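Local atomic coordinates of DNA helicase RecQ (PDB entry 4Q48), a protein that probably couples ATP hydrolysis, through the catalytic core present in this construct, to the 3'-5' unwinding of duplex DNA. Residues 33-38 with 201-206; 315-320 with 369-374. All coordinates share one frame; numbering follows the deposited sequence.

Interaction 1. Residues 33-38 with 201-206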
ATOM      1  N   VAL A  33      13.779 -15.195   4.467  1.00 57.65           N
ATOM      2  CA  VAL A  33      13.869 -16.590   4.079  1.00 55.51           C
ATOM      3  C   VAL A  33      14.393 -17.464   5.217  1.00 58.32           C
ATOM      4  O   VAL A  33      13.933 -18.588   5.394  1.00 56.97           O
ATOM      5  CB  VAL A  33      14.733 -16.761   2.835  1.00 56.99           C
ATOM      6  CG1 VAL A  33      15.140 -18.218   2.653  1.00 61.47           C
ATOM      7  CG2 VAL A  33      13.967 -16.278   1.629  1.00 60.71           C
ATOM      8  N   GLN A  34      15.304 -16.934   6.026  1.00 58.78           N
ATOM      9  CA  GLN A  34      15.798 -17.676   7.190  1.00 58.26           C
ATOM     10  C   GLN A  34      14.737 -17.898   8.266  1.00 50.74           C
ATOM     11  O   GLN A  34      14.701 -18.917   8.930  1.00 52.81           O
ATOM     12  CB  GLN A  34      16.992 -16.953   7.804  1.00 65.20           C
ATOM     13  CG  GLN A  34      17.736 -17.756   8.848  1.00 64.58           C
ATOM     14  CD  GLN A  34      18.877 -16.970   9.464  1.00 78.84           C
ATOM     15  OE1 GLN A  34      18.695 -15.837   9.924  1.00 81.31           O
ATOM     16  NE2 GLN A  34      20.071 -17.556   9.454  1.00 85.99           N
ATOM     17  N   GLN A  35      13.823 -16.965   8.398  1.00 53.88           N
ATOM     18  CA  GLN A  35      12.901 -17.011   9.511  1.00 52.90           C
ATOM     19  C   GLN A  35      11.813 -18.054   9.221  1.00 56.78           C
ATOM     20  O   GLN A  35      11.369 -18.771  10.125  1.00 55.91           O
ATOM     21  CB  GLN A  35      12.308 -15.616   9.740  1.00 48.04           C
ATOM     22  CG  GLN A  35      10.898 -15.591  10.282  1.00 52.33           C
ATOM     23  CD  GLN A  35      10.854 -15.788  11.772  1.00 55.17           C
ATOM     24  OE1 GLN A  35      11.879 -15.675  12.447  1.00 56.32           O
ATOM     25  NE2 GLN A  35       9.669 -16.102  12.299  1.00 45.74           N
ATOM     26  N   VAL A  36      11.418 -18.167   7.954  1.00 58.10           N
ATOM     27  CA  VAL A  36      10.348 -19.077   7.575  1.00 51.81           C
ATOM     28  C   VAL A  36      10.947 -20.468   7.357  1.00 46.53           C
ATOM     29  O   VAL A  36      10.285 -21.469   7.560  1.00 44.01           O
ATOM     30  CB  VAL A  36       9.591 -18.586   6.319  1.00 49.84           C
ATOM     31  CG1 VAL A  36       8.378 -19.462   6.044  1.00 45.57           C
ATOM     32  CG2 VAL A  36       9.093 -17.175   6.538  1.00 54.35           C
ATOM     33  N   ALA A  37      12.208 -20.543   6.957  1.00 50.08           N
ATOM     34  CA  ALA A  37      12.807 -21.856   6.753  1.00 49.37           C
ATOM     35  C   ALA A  37      13.086 -22.562   8.076  1.00 52.69           C
ATOM     36  O   ALA A  37      12.938 -23.779   8.164  1.00 53.16           O
ATOM     37  CB  ALA A  37      14.080 -21.742   5.947  1.00 43.86           C
ATOM     38  N   GLU A  38      13.443 -21.804   9.112  1.00 53.97           N
ATOM     39  CA  GLU A  38      13.677 -22.372  10.441  1.00 44.66           C
ATOM     40  C   GLU A  38      12.362 -22.570  11.186  1.00 43.10           C
ATOM     41  O   GLU A  38      12.353 -22.678  12.412  1.00 51.15           O
ATOM     42  CB  GLU A  38      14.598 -21.476  11.276  1.00 51.08           C
ATOM     43  CG  GLU A  38      16.056 -21.439  10.841  1.00 56.10           C
ATOM     44  CD  GLU A  38      16.902 -20.458  11.676  1.00 71.51           C
ATOM     45  OE1 GLU A  38      16.339 -19.506  12.277  1.00 69.86           O
ATOM     46  OE2 GLU A  38      18.147 -20.608  11.690  1.00 73.59           O
ATOM     47  N   PRO A 201       7.548 -11.749  13.590  1.00 48.64           N
ATOM     48  CA  PRO A 201       8.290 -10.600  13.059  1.00 56.69           C
ATOM     49  C   PRO A 201       7.564 -10.020  11.840  1.00 57.40           C
ATOM     50  O   PRO A 201       6.885 -10.759  11.115  1.00 52.95           O
ATOM     51  CB  PRO A 201       9.650 -11.195  12.641  1.00 48.85           C
ATOM     52  CG  PRO A 201       9.687 -12.553  13.199  1.00 49.33           C
ATOM     53  CD  PRO A 201       8.279 -13.013  13.446  1.00 44.43           C
ATOM     54  N   GLN A 202       7.649  -8.707  11.659  1.00 58.81           N
ATOM     55  CA  GLN A 202       7.037  -8.061  10.503  1.00 54.15           C
ATOM     56  C   GLN A 202       8.179  -7.438   9.732  1.00 55.42           C
ATOM     57  O   GLN A 202       9.024  -6.741  10.304  1.00 53.88           O
ATOM     58  CB  GLN A 202       5.968  -7.038  10.890  1.00 56.33           C
ATOM     59  CG  GLN A 202       6.430  -5.593  10.965  1.00 61.50           C
ATOM     60  CD  GLN A 202       5.340  -4.623  10.527  1.00 70.30           C
ATOM     61  OE1 GLN A 202       4.146  -4.966  10.499  1.00 66.43           O
ATOM     62  NE2 GLN A 202       5.745  -3.410  10.174  1.00 68.30           N
ATOM     63  N   PHE A 203       8.238  -7.768   8.445  1.00 57.86           N
ATOM     64  CA  PHE A 203       9.325  -7.345   7.563  1.00 60.18           C
ATOM     65  C   PHE A 203       8.893  -6.343   6.497  1.00 58.99           C
ATOM     66  O   PHE A 203       7.919  -6.562   5.762  1.00 53.51           O
ATOM     67  CB  PHE A 203       9.961  -8.555   6.889  1.00 59.16           C
ATOM     68  CG  PHE A 203      10.551  -9.542   7.850  1.00 62.82           C
ATOM     69  CD1 PHE A 203       9.761 -10.537   8.410  1.00 61.23           C
ATOM     70  CD2 PHE A 203      11.893  -9.486   8.188  1.00 64.51           C
ATOM     71  CE1 PHE A 203      10.298 -11.456   9.281  1.00 58.63           C
ATOM     72  CE2 PHE A 203      12.439 -10.410   9.057  1.00 58.66           C
ATOM     73  CZ  PHE A 203      11.639 -11.394   9.599  1.00 63.31           C
ATOM     74  N   VAL A 204       9.604  -5.228   6.424  1.00 58.64           N
ATOM     75  CA  VAL A 204       9.251  -4.220   5.446  1.00 54.65           C
ATOM     76  C   VAL A 204      10.436  -4.035   4.512  1.00 52.09           C
ATOM     77  O   VAL A 204      11.467  -3.492   4.909  1.00 56.06           O
ATOM     78  CB  VAL A 204       8.873  -2.886   6.137  1.00 59.53           C
ATOM     79  CG1 VAL A 204       8.510  -1.845   5.115  1.00 54.12           C
ATOM     80  CG2 VAL A 204       7.690  -3.086   7.095  1.00 57.12           C
ATOM     81  N   SER A 205      10.313  -4.514   3.277  1.00 52.74           N
ATOM     82  CA  SER A 205      11.363  -4.262   2.296  1.00 51.90           C
ATOM     83  C   SER A 205      11.065  -2.897   1.695  1.00 54.35           C
ATOM     84  O   SER A 205       9.909  -2.460   1.700  1.00 47.16           O
ATOM     85  CB  SER A 205      11.418  -5.357   1.230  1.00 54.85           C
ATOM     86  OG  SER A 205      12.001  -4.892   0.016  1.00 71.96           O
ATOM     87  N   SER A 206      12.066  -2.235   1.121  1.00 50.08           N
ATOM     88  CA  SER A 206      11.817  -0.869   0.702  1.00 44.72           C
ATOM     89  C   SER A 206      10.842  -0.763  -0.463  1.00 45.68           C
ATOM     90  O   SER A 206      10.899  -1.532  -1.424  1.00 44.16           O
ATOM     91  CB  SER A 206      13.117  -0.189   0.332  1.00 44.56           C
ATOM     92  OG  SER A 206      12.893   1.179   0.132  1.00 41.89           O
TER

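Interaction 2. Residues 315-320 with 369-374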
ATOM      1  N   LYS A 315      -7.466   7.194  -6.993  1.00 40.26           N
ATOM      2  CA  LYS A 315      -8.490   6.775  -6.036  1.00 43.01           C
ATOM      3  C   LYS A 315      -7.899   6.511  -4.647  1.00 44.66           C
ATOM      4  O   LYS A 315      -8.608   6.517  -3.645  1.00 54.16           O
ATOM      5  CB  LYS A 315      -9.227   5.521  -6.529  1.00 48.09           C
ATOM      6  CG  LYS A 315      -9.621   5.562  -8.002  1.00 56.65           C
ATOM      7  CD  LYS A 315     -10.924   4.776  -8.262  1.00 61.87           C
ATOM      8  CE  LYS A 315     -11.123   4.357  -9.740  1.00 70.55           C
ATOM      9  NZ  LYS A 315     -11.763   3.013 -10.006  1.00 56.25           N
ATOM     10  N   SER A 316      -6.599   6.278  -4.587  1.00 41.74           N
ATOM     11  CA  SER A 316      -5.952   6.007  -3.323  1.00 39.53           C
ATOM     12  C   SER A 316      -4.436   6.154  -3.395  1.00 41.42           C
ATOM     13  O   SER A 316      -3.865   6.281  -4.483  1.00 36.92           O
ATOM     14  CB  SER A 316      -6.315   4.602  -2.876  1.00 38.64           C
ATOM     15  OG  SER A 316      -5.819   3.659  -3.805  1.00 39.02           O
ATOM     16  N   MET A 317      -3.795   6.103  -2.227  1.00 41.92           N
ATOM     17  CA  MET A 317      -2.341   6.043  -2.134  1.00 37.55           C
ATOM     18  C   MET A 317      -1.805   4.753  -2.774  1.00 37.75           C
ATOM     19  O   MET A 317      -0.760   4.768  -3.430  1.00 37.84           O
ATOM     20  CB  MET A 317      -1.876   6.135  -0.676  1.00 33.13           C
ATOM     21  CG  MET A 317      -2.014   7.506  -0.041  1.00 34.44           C
ATOM     22  SD  MET A 317      -0.945   8.739  -0.791  1.00 43.40           S
ATOM     23  CE  MET A 317       0.545   8.544   0.180  1.00 35.29           C
ATOM     24  N   GLU A 318      -2.505   3.640  -2.561  1.00 42.68           N
ATOM     25  CA  GLU A 318      -2.134   2.367  -3.190  1.00 45.84           C
ATOM     26  C   GLU A 318      -2.079   2.516  -4.711  1.00 44.84           C
ATOM     27  O   GLU A 318      -1.067   2.186  -5.341  1.00 47.41           O
ATOM     28  CB  GLU A 318      -3.146   1.274  -2.853  1.00 46.61           C
ATOM     29  CG  GLU A 318      -3.195   0.833  -1.422  1.00 55.39           C
ATOM     30  CD  GLU A 318      -4.143   1.689  -0.600  1.00 54.98           C
ATOM     31  OE1 GLU A 318      -4.359   2.869  -0.963  1.00 42.90           O
ATOM     32  OE2 GLU A 318      -4.715   1.160   0.383  1.00 66.92           O
ATOM     33  N   GLY A 319      -3.154   3.064  -5.281  1.00 37.82           N
ATOM     34  CA  GLY A 319      -3.237   3.286  -6.710  1.00 40.55           C
ATOM     35  C   GLY A 319      -2.196   4.257  -7.221  1.00 39.74           C
ATOM     36  O   GLY A 319      -1.588   4.037  -8.266  1.00 42.64           O
ATOM     37  N   TYR A 320      -1.993   5.333  -6.474  1.00 39.13           N
ATOM     38  CA  TYR A 320      -1.019   6.347  -6.835  1.00 36.69           C
ATOM     39  C   TYR A 320       0.375   5.724  -6.892  1.00 39.75           C
ATOM     40  O   TYR A 320       1.147   5.955  -7.833  1.00 39.79           O
ATOM     41  CB  TYR A 320      -1.087   7.522  -5.854  1.00 32.37           C
ATOM     42  CG  TYR A 320      -0.020   8.559  -6.075  1.00 35.28           C
ATOM     43  CD1 TYR A 320      -0.111   9.484  -7.103  1.00 34.31           C
ATOM     44  CD2 TYR A 320       1.109   8.586  -5.272  1.00 34.22           C
ATOM     45  CE1 TYR A 320       0.896  10.425  -7.307  1.00 33.98           C
ATOM     46  CE2 TYR A 320       2.105   9.512  -5.466  1.00 34.14           C
ATOM     47  CZ  TYR A 320       2.002  10.434  -6.483  1.00 33.86           C
ATOM     48  OH  TYR A 320       3.020  11.358  -6.651  1.00 28.21           O
ATOM     49  N   LEU A 369      -9.034   8.824   1.080  1.00 40.63           N
ATOM     50  CA  LEU A 369      -8.950  10.192   0.596  1.00 35.66           C
ATOM     51  C   LEU A 369      -8.172  11.083   1.559  1.00 35.32           C
ATOM     52  O   LEU A 369      -7.421  11.951   1.130  1.00 36.38           O
ATOM     53  CB  LEU A 369     -10.348  10.765   0.372  1.00 41.65           C
ATOM     54  CG  LEU A 369     -10.337  12.258   0.048  1.00 35.50           C
ATOM     55  CD1 LEU A 369      -9.668  12.462  -1.304  1.00 37.06           C
ATOM     56  CD2 LEU A 369     -11.706  12.873   0.101  1.00 28.33           C
ATOM     57  N   ASP A 370      -8.379  10.893   2.860  1.00 38.56           N
ATOM     58  CA  ASP A 370      -7.682  11.701   3.861  1.00 35.65           C
ATOM     59  C   ASP A 370      -6.187  11.429   3.795  1.00 36.08           C
ATOM     60  O   ASP A 370      -5.362  12.341   3.917  1.00 32.74           O
ATOM     61  CB  ASP A 370      -8.201  11.415   5.269  1.00 34.10           C
ATOM     62  CG  ASP A 370      -7.442  12.201   6.343  1.00 51.42           C
ATOM     63  OD1 ASP A 370      -7.684  13.437   6.538  1.00 48.26           O
ATOM     64  OD2 ASP A 370      -6.563  11.561   6.979  1.00 53.25           O
ATOM     65  N   ALA A 371      -5.849  10.163   3.605  1.00 31.50           N
ATOM     66  CA  ALA A 371      -4.482   9.783   3.470  1.00 28.63           C
ATOM     67  C   ALA A 371      -3.905  10.515   2.264  1.00 37.58           C
ATOM     68  O   ALA A 371      -2.875  11.198   2.377  1.00 36.55           O
ATOM     69  CB  ALA A 371      -4.364   8.312   3.307  1.00 26.96           C
ATOM     70  N   LEU A 372      -4.601  10.420   1.129  1.00 31.85           N
ATOM     71  CA  LEU A 372      -4.085  10.962  -0.112  1.00 30.95           C
ATOM     72  C   LEU A 372      -3.877  12.482  -0.038  1.00 34.34           C
ATOM     73  O   LEU A 372      -2.796  12.992  -0.351  1.00 29.94           O
ATOM     74  CB  LEU A 372      -5.034  10.597  -1.253  1.00 35.57           C
ATOM     75  CG  LEU A 372      -4.606  10.983  -2.670  1.00 35.47           C
ATOM     76  CD1 LEU A 372      -3.167  10.560  -2.935  1.00 32.77           C
ATOM     77  CD2 LEU A 372      -5.522  10.283  -3.640  1.00 37.51           C
ATOM     78  N   LEU A 373      -4.906  13.184   0.439  1.00 39.03           N
ATOM     79  CA  LEU A 373      -4.845  14.623   0.667  1.00 33.80           C
ATOM     80  C   LEU A 373      -3.724  15.018   1.633  1.00 34.19           C
ATOM     81  O   LEU A 373      -3.045  16.031   1.439  1.00 33.91           O
ATOM     82  CB  LEU A 373      -6.193  15.127   1.182  1.00 32.09           C
ATOM     83  CG  LEU A 373      -7.313  15.160   0.138  1.00 32.97           C
ATOM     84  CD1 LEU A 373      -8.570  15.754   0.716  1.00 35.53           C
ATOM     85  CD2 LEU A 373      -6.888  15.990  -1.043  1.00 34.35           C
ATOM     86  N   THR A 374      -3.517  14.225   2.673  1.00 33.48           N
ATOM     87  CA  THR A 374      -2.428  14.507   3.596  1.00 28.42           C
ATOM     88  C   THR A 374      -1.085  14.430   2.873  1.00 32.06           C
ATOM     89  O   THR A 374      -0.203  15.249   3.121  1.00 32.12           O
ATOM     90  CB  THR A 374      -2.490  13.575   4.780  1.00 23.15           C
ATOM     91  OG1 THR A 374      -3.678  13.890   5.507  1.00 30.55           O
ATOM     92  CG2 THR A 374      -1.315  13.748   5.682  1.00 20.72           C
TER

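Interaction 1. Residues 33-38 with 201-206
Gln35 meets Pro201 and Phe203 where helix 29-37 packs beside strand 202-204, an outermost strand of the parallel sheet in the first RecA-like domain. The contact illustrates how a flexible polar side chain can serve as a packing surface. The carboxamide of Gln35 turns one flat face to the proline, and the pyrrolidine ring lays its CG-CD bond over that face, with its mean plane steep to the amide. Gln35 NE2 lies 3.6 Å from Pro201 CD, while Gln35 CD is 3.7 Å from Pro201 CG. A bend at chi2 (82°) swings the amide out of line with the start of its chain and lets the two side chains approach from opposite directions. The amide is also tethered, since NE2 hydrogen-bonds to the backbone oxygen of Asn41, just before strand 42-45. That strand pairs through its backbone with Pro201, Phe203 and Ser205, so helix and edge strand share a neighbour. The Phe203 ring also touches Glu31 and Ile32 on the same helix. The side chain of Phe203 is about 8 Å from that of Gln29, an ADP-binding residue, empty in this model. Nearer the helix backbone, Gln35 CB approaches this ring obliquely, 4.3 Å from Phe203 CZ.

Interaction 2. Residues 315-320 with 369-374
The seam between the second RecA-like domain and the zinc-binding region is built here by Met317, in the first turn of helix 317-324, lying against Ala371 and Leu372 of helix 359-376. The Met317 and Leu372 side chains cross at a slant: Met317 CG stands 4.0 Å from Leu372 CA and 4.2 Å from Ala371 CB. With CG anti to its own carbonyl carbon (chi1 -72°) and further bends at chi2 and chi3, the thioether curls rather than extends, bringing Met317 SD to 3.6 Å from Leu372 CD1. The other leucine branch, Leu372 CD2, comes alongside the backbone of Ser316, 4.3 Å from its N. Leu386 and Tyr389 of helix 382-389 also touch Met317. Cut back to an alanine, Met317 would lose its CG and SD, which is likely to leave Leu372 CD1 without its sulfur neighbour and open a gap between the two helices. The first turn itself is secured by Ser316 at the N-cap, whose OG accepts from Gly319 N at 3.1 Å in a nearly straight bond (167°). Glu318 adds a polar tie, a salt bridge from OE2 to Lys368 just ahead of Leu369. The arrangement is an N-capped helix start packed on a neighbouring helix, at the junction between the second RecA-like domain and the Cys4 zinc-binding region of RecQ helicases.

Read from the N terminus, the two contacts show how long-range pairs can follow one another along a chain, the first within a domain and the second between two regions. Interaction 1 closes a loop of 162 residues, which carries most of the first parallel sheet and the ADP-binding residues Gly49, Gly51, Lys52 and Ser53, and ties an early helix to the sheet's outermost strand. The chain then enters the second sheet through strand 212-218. Interaction 2 closes a shorter loop of 48 residues, through strand 334-340 and helix 342-354, and joins this second domain to the zinc-binding region. The loops follow in series, neither nesting nor crossing. The centres of interactions 1 and 2 are about 28 Å apart.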